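Local coordinates for cellulose-binding protein (PDB 2YHG) that may hydrolyse glycosidic bonds, through a calcium-binding nucleoside hydrolase-like domain that is part of a larger polysaccharide-binding protein, at residues I205-V210 with Y297-E302; Y183-Q188 with D244-L249. One frame throughout, in Å; residues are numbered along the deposited sequence.

Contact 1: residues I205-V210 with Y297-E302; sequences IRARSV and YTENGE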
loop_
_atom_site.group_PDB
_atom_site.type_symbol
_atom_site.label_atom_id
_atom_site.label_comp_id
_atom_site.label_asym_id
_atom_site.label_seq_id
_atom_site.Cartn_x
_atom_site.Cartn_y
_atom_site.Cartn_z
ATOM N N ILE A 205 1.875 -9.918 -6.090
ATOM C CA ILE A 205 3.083 -9.684 -5.316
ATOM C C ILE A 205 3.087 -10.578 -4.097
ATOM O O ILE A 205 2.096 -10.620 -3.363
ATOM C CB ILE A 205 3.116 -8.200 -4.818
ATOM C CG1 ILE A 205 3.236 -7.229 -5.986
ATOM C CG2 ILE A 205 4.220 -8.009 -3.782
ATOM C CD1 ILE A 205 2.939 -5.803 -5.614
ATOM N N ARG A 206 4.173 -11.323 -3.869
ATOM C CA ARG A 206 4.439 -11.981 -2.588
ATOM C C ARG A 206 5.639 -11.276 -1.978
ATOM O O ARG A 206 6.782 -11.538 -2.362
ATOM C CB ARG A 206 4.641 -13.494 -2.706
ATOM C CG ARG A 206 4.927 -14.184 -1.400
ATOM C CD ARG A 206 4.904 -15.707 -1.462
ATOM N NE ARG A 206 3.540 -16.202 -1.523
ATOM C CZ ARG A 206 3.208 -17.488 -1.594
ATOM N NH1 ARG A 206 4.123 -18.415 -1.828
ATOM N NH2 ARG A 206 1.939 -17.858 -1.433
ATOM N N ALA A 207 5.370 -10.335 -1.090
ATOM C CA ALA A 207 6.408 -9.516 -0.485
ATOM C C ALA A 207 7.037 -10.247 0.677
ATOM O O ALA A 207 6.323 -10.779 1.540
ATOM C CB ALA A 207 5.824 -8.202 -0.007
ATOM N N ARG A 208 8.351 -10.253 0.738
ATOM C CA ARG A 208 9.043 -10.950 1.805
ATOM C C ARG A 208 9.979 -10.090 2.614
ATOM O O ARG A 208 10.340 -10.454 3.744
ATOM C CB ARG A 208 9.801 -12.128 1.247
ATOM C CG ARG A 208 8.926 -13.124 0.509
ATOM C CD ARG A 208 9.781 -14.282 -0.042
ATOM N NE ARG A 208 10.636 -13.802 -1.113
ATOM C CZ ARG A 208 11.759 -14.421 -1.482
ATOM N NH1 ARG A 208 12.125 -15.575 -0.917
ATOM N NH2 ARG A 208 12.549 -13.838 -2.371
ATOM N N SER A 209 10.396 -8.950 2.084
ATOM C CA SER A 209 11.394 -8.134 2.766
ATOM C C SER A 209 10.712 -7.019 3.550
ATOM O O SER A 209 10.863 -5.814 3.246
ATOM C CB SER A 209 12.420 -7.569 1.779
ATOM O OG SER A 209 13.234 -8.578 1.209
ATOM N N VAL A 210 9.950 -7.428 4.552
ATOM C CA VAL A 210 8.981 -6.577 5.224
ATOM C C VAL A 210 9.388 -6.237 6.659
ATOM O O VAL A 210 8.568 -5.727 7.424
ATOM C CB VAL A 210 7.557 -7.193 5.195
ATOM C CG1 VAL A 210 7.080 -7.280 3.751
ATOM C CG2 VAL A 210 7.522 -8.548 5.914
ATOM N N TYR A 297 5.639 -11.632 -8.394
ATOM C CA TYR A 297 6.495 -10.494 -8.154
ATOM C C TYR A 297 6.985 -10.545 -6.723
ATOM O O TYR A 297 6.221 -10.837 -5.805
ATOM C CB TYR A 297 5.760 -9.194 -8.405
ATOM C CG TYR A 297 5.538 -8.900 -9.862
ATOM C CD1 TYR A 297 6.561 -8.495 -10.690
ATOM C CD2 TYR A 297 4.285 -9.049 -10.436
ATOM C CE1 TYR A 297 6.334 -8.205 -12.039
ATOM C CE2 TYR A 297 4.061 -8.795 -11.784
ATOM C CZ TYR A 297 5.078 -8.375 -12.574
ATOM O OH TYR A 297 4.864 -8.129 -13.917
ATOM N N THR A 298 8.263 -10.223 -6.505
ATOM C CA THR A 298 8.801 -10.163 -5.185
ATOM C C THR A 298 10.019 -9.231 -5.246
ATOM O O THR A 298 10.467 -8.851 -6.318
ATOM C CB THR A 298 9.127 -11.569 -4.637
ATOM O OG1 THR A 298 9.352 -11.514 -3.217
ATOM C CG2 THR A 298 10.328 -12.183 -5.353
ATOM N N GLU A 299 10.538 -8.842 -4.106
ATOM C CA GLU A 299 11.674 -7.936 -4.075
ATOM C C GLU A 299 12.914 -8.603 -4.619
ATOM O O GLU A 299 13.102 -9.827 -4.526
ATOM C CB GLU A 299 11.950 -7.477 -2.622
ATOM C CG GLU A 299 10.771 -6.837 -1.914
ATOM C CD GLU A 299 9.948 -7.814 -1.076
ATOM O OE1 GLU A 299 9.905 -9.039 -1.368
ATOM O OE2 GLU A 299 9.331 -7.366 -0.082
ATOM N N ASN A 300 13.832 -7.788 -5.109
ATOM C CA ASN A 300 15.192 -8.222 -5.324
ATOM C C ASN A 300 16.072 -7.203 -4.635
ATOM O O ASN A 300 16.729 -6.387 -5.255
ATOM C CB ASN A 300 15.514 -8.383 -6.802
ATOM C CG ASN A 300 16.768 -9.181 -7.027
ATOM O OD1 ASN A 300 17.445 -9.572 -6.092
ATOM N ND2 ASN A 300 17.116 -9.396 -8.289
ATOM N N GLY A 301 16.002 -7.208 -3.319
ATOM C CA GLY A 301 16.582 -6.148 -2.489
ATOM C C GLY A 301 15.544 -5.486 -1.594
ATOM O O GLY A 301 14.510 -5.013 -2.066
ATOM N N GLU A 302 15.859 -5.388 -0.307
ATOM C CA GLU A 302 15.029 -4.671 0.624
ATOM C C GLU A 302 14.810 -3.235 0.111
ATOM O O GLU A 302 15.740 -2.597 -0.381
ATOM C CB GLU A 302 15.678 -4.722 2.012
ATOM C CG GLU A 302 14.772 -4.252 3.141
ATOM C CD GLU A 302 14.561 -2.741 3.194
ATOM O OE1 GLU A 302 15.463 -1.980 2.818
ATOM O OE2 GLU A 302 13.457 -2.321 3.621
HETATM O O HOH W 1 12.026 -11.329 -2.568
HETATM O O HOH W 2 11.666 -3.868 5.095
HETATM O O HOH W 3 12.887 -10.650 -0.624
#
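Glu299 turns its carboxylate onto the backbone of the loop that follows strand 203-207. OE1 takes the amide of Arg208 in an almost straight bond (N to OE1 2.9 Å, 174° at the hydrogen), using its syn lone pair. OE2 takes the next amide, Ser209 N, at 2.9 Å, but from 55° above the carboxylate plane. Two consecutive N-H groups thus fix the rotation of the carboxylate. The Glu299 side chain bends at chi2 (94°) to bring it there.

Thr298 adds a side-chain bond: its OG1 donates to Arg206 O at 2.7 Å. The same hydroxyl meets the edge of the Arg208 guanidinium and accepts a weak bond from NE. One backbone bond, Arg206 N to Tyr297 O at 2.9 Å, marks a single bridge between the strands.

Water 1 joins Arg208 NH2, Thr298 OG1 and Glu299 O, while water 2 links Ser209 O with Glu302 OE2. That OE2 also accepts from Ile304 N and Lys305 N. Apolar contact is slight, with Ile205 CG1 4.0 Å from Tyr297 CB.

Strand 203-207 is the edge of the parallel sheet beside strand 180-185. Strand 295-298, paired antiparallel with 273-276, meets its outer side.

Contact 2: residues Y183-Q188 with D244-L249; sequences YDILGQ and DTPAFL. With CA (calcium ion), chain B.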
loop_
_atom_site.group_PDB
_atom_site.type_symbol
_atom_site.label_atom_id
_atom_site.label_comp_id
_atom_site.label_asym_id
_atom_site.label_seq_id
_atom_site.Cartn_x
_atom_site.Cartn_y
_atom_site.Cartn_z
ATOM N N TYR A 183 -1.721 -8.235 -3.206
ATOM C CA TYR A 183 -0.494 -8.007 -2.426
ATOM C C TYR A 183 -0.551 -8.980 -1.251
ATOM O O TYR A 183 -1.348 -8.818 -0.337
ATOM C CB TYR A 183 -0.396 -6.543 -1.952
ATOM C CG TYR A 183 0.972 -6.146 -1.463
ATOM C CD1 TYR A 183 1.556 -6.754 -0.360
ATOM C CD2 TYR A 183 1.682 -5.128 -2.066
ATOM C CE1 TYR A 183 2.777 -6.330 0.120
ATOM C CE2 TYR A 183 2.935 -4.700 -1.588
ATOM C CZ TYR A 183 3.470 -5.320 -0.485
ATOM O OH TYR A 183 4.679 -4.951 0.074
ATOM N N ASP A 184 0.289 -10.012 -1.342
ATOM C CA ASP A 184 0.377 -11.111 -0.374
ATOM C C ASP A 184 1.604 -10.871 0.495
ATOM O O ASP A 184 2.717 -10.802 -0.013
ATOM C CB ASP A 184 0.498 -12.405 -1.181
ATOM C CG ASP A 184 0.979 -13.621 -0.427
ATOM O OD1 ASP A 184 1.056 -13.577 0.816
ATOM O OD2 ASP A 184 1.262 -14.646 -1.128
ATOM N N ILE A 185 1.415 -10.752 1.807
ATOM C CA ILE A 185 2.542 -10.670 2.731
ATOM C C ILE A 185 3.048 -12.082 3.040
ATOM O O ILE A 185 2.367 -12.863 3.704
ATOM C CB ILE A 185 2.155 -9.953 4.034
ATOM C CG1 ILE A 185 1.770 -8.487 3.751
ATOM C CG2 ILE A 185 3.316 -10.073 5.043
ATOM C CD1 ILE A 185 2.962 -7.554 3.578
ATOM N N LEU A 186 4.236 -12.377 2.523
ATOM C CA LEU A 186 5.063 -13.524 2.890
ATOM C C LEU A 186 4.588 -14.887 2.433
ATOM O O LEU A 186 5.398 -15.827 2.443
ATOM C CB LEU A 186 5.364 -13.560 4.390
ATOM C CG LEU A 186 6.389 -12.523 4.834
ATOM C CD1 LEU A 186 6.230 -12.173 6.320
ATOM C CD2 LEU A 186 7.796 -13.053 4.584
ATOM N N GLY A 187 3.331 -15.094 2.089
ATOM C CA GLY A 187 2.805 -16.405 1.728
ATOM C C GLY A 187 2.424 -17.184 2.948
ATOM O O GLY A 187 3.249 -17.764 3.670
ATOM N N GLN A 188 1.126 -17.145 3.266
ATOM C CA GLN A 188 0.617 -17.719 4.485
ATOM C C GLN A 188 -0.548 -18.670 4.241
ATOM O O GLN A 188 -1.143 -19.158 5.192
ATOM C CB GLN A 188 0.244 -16.644 5.494
ATOM C CG GLN A 188 1.442 -15.789 5.887
ATOM C CD GLN A 188 1.015 -14.650 6.763
ATOM O OE1 GLN A 188 0.539 -14.880 7.870
ATOM N NE2 GLN A 188 1.151 -13.422 6.293
ATOM N N ASP A 244 2.572 -6.722 8.170
ATOM C CA ASP A 244 1.650 -6.655 7.049
ATOM C C ASP A 244 1.477 -5.253 6.489
ATOM O O ASP A 244 0.865 -5.089 5.429
ATOM C CB ASP A 244 0.305 -7.175 7.467
ATOM C CG ASP A 244 0.368 -8.590 7.949
ATOM O OD1 ASP A 244 0.962 -9.389 7.199
ATOM O OD2 ASP A 244 -0.101 -8.904 9.063
ATOM N N THR A 245 1.970 -4.237 7.173
ATOM C CA THR A 245 1.712 -2.849 6.763
ATOM C C THR A 245 2.194 -2.480 5.356
ATOM O O THR A 245 1.515 -1.681 4.723
ATOM C CB THR A 245 2.217 -1.910 7.859
ATOM O OG1 THR A 245 1.270 -2.031 8.922
ATOM C CG2 THR A 245 2.398 -0.477 7.417
ATOM N N PRO A 246 3.250 -3.093 4.826
ATOM C CA PRO A 246 3.608 -2.790 3.423
ATOM C C PRO A 246 2.448 -3.016 2.446
ATOM O O PRO A 246 2.431 -2.379 1.373
ATOM C CB PRO A 246 4.806 -3.667 3.172
ATOM C CG PRO A 246 5.467 -3.702 4.542
ATOM C CD PRO A 246 4.297 -3.902 5.481
ATOM N N ALA A 247 1.534 -3.926 2.775
ATOM C CA ALA A 247 0.400 -4.240 1.917
ATOM C C ALA A 247 -0.595 -3.096 1.763
ATOM O O ALA A 247 -1.435 -3.156 0.853
ATOM C CB ALA A 247 -0.293 -5.488 2.418
ATOM N N PHE A 248 -0.549 -2.071 2.593
ATOM C CA PHE A 248 -1.213 -0.817 2.245
ATOM C C PHE A 248 -0.274 0.340 2.018
ATOM O O PHE A 248 -0.647 1.260 1.283
ATOM C CB PHE A 248 -2.349 -0.396 3.213
ATOM C CG PHE A 248 -1.938 -0.257 4.630
ATOM C CD1 PHE A 248 -1.942 -1.357 5.478
ATOM C CD2 PHE A 248 -1.635 0.990 5.177
ATOM C CE1 PHE A 248 -1.602 -1.228 6.811
ATOM C CE2 PHE A 248 -1.239 1.107 6.494
ATOM C CZ PHE A 248 -1.255 -0.012 7.314
ATOM N N LEU A 249 0.939 0.337 2.538
ATOM C CA LEU A 249 1.841 1.437 2.219
ATOM C C LEU A 249 2.140 1.457 0.724
ATOM O O LEU A 249 2.441 2.535 0.178
ATOM C CB LEU A 249 3.151 1.360 3.009
ATOM C CG LEU A 249 3.018 1.428 4.520
ATOM C CD1 LEU A 249 4.430 1.516 5.124
ATOM C CD2 LEU A 249 2.139 2.599 4.954
HETATM CA CA CA B . -1.021 -11.189 9.677
HETATM O O HOH W 4 1.785 -11.545 8.611
HETATM O O HOH W 5 -0.261 -13.526 10.052
HETATM O O HOH W 6 1.113 -11.354 11.108
#
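Tyr183 holds CG anti to its amide nitrogen (chi1 -165°), which sets the ring against Pro246 and Ala247 of the short helix 246-249. Asp244 has CG beside its own N (chi1 -59°), and this brings the carboxylate toward Ile185 and the calcium ion.

Ala247 lies over one face of the Tyr183 ring. Its CA makes a CH-pi contact 3.7 Å from the ring centroid, and its CB rests against CD1 at 3.6 Å. Pro246 meets the phenol end, where CB comes within 3.4 Å of Tyr183 OH. That hydroxyl is also hydrogen-bonded to Gly268 O. Ile185 continues the apolar surface: CG1 reaches Ala247 CB, while the CD1 methyl lies against Asp244 CA (3.8 Å) and only approaches Pro246 CB.

The segments join strand 180-185 of the central parallel sheet to a short helix. A calcium site at the C-terminal ends of the parallel strands is as in nucleoside hydrolases, which this domain resembles. Asp244 OD2 binds the calcium at 2.5 Å, together with Asp36, Asp43, the carbonyl of Trp151 and waters 5 and 6. Its OD1 packs against Ile185 CG2.

Gln188 belongs to the second shell of the calcium. Its NE2 donates to Ile185 O, 2.9 Å away and in the plane of the Gln188 amide, in a nearly straight bond (175°). NE2 is also hydrogen-bonded to Trp151 O. Gln188 OE1 lies 2.7 Å from the metal-bound water 5, from which it probably accepts. Water 4 probably donates to Asp244 OD1, and it accepts a weak bond from Gln188 NE2. Asp184 OD1 closes an Asx motif by accepting from Gly187 N at 3.0 Å.

Overall arrangement
The two contacts have centres about 9 Å apart and share the central parallel sheet of the nucleoside hydrolase-like domain. Strand 180-185 of contact 2 and strand 203-207 of contact 1 are neighbours in it. The segments alternate along the chain: 183-188, 205-210, 244-249, 297-302. Residues 244-249 and 297-302, both later in the chain, close over the C-terminal ends of these two strands, and the first of them brings Asp244 to the calcium. The contacts also touch directly, through a salt bridge from Arg206 to Asp184 and packing of Ala207 on Tyr183. Contact 1 lies at the sheet edge, with the Val210 side chain about 10 Å from the calcium ion.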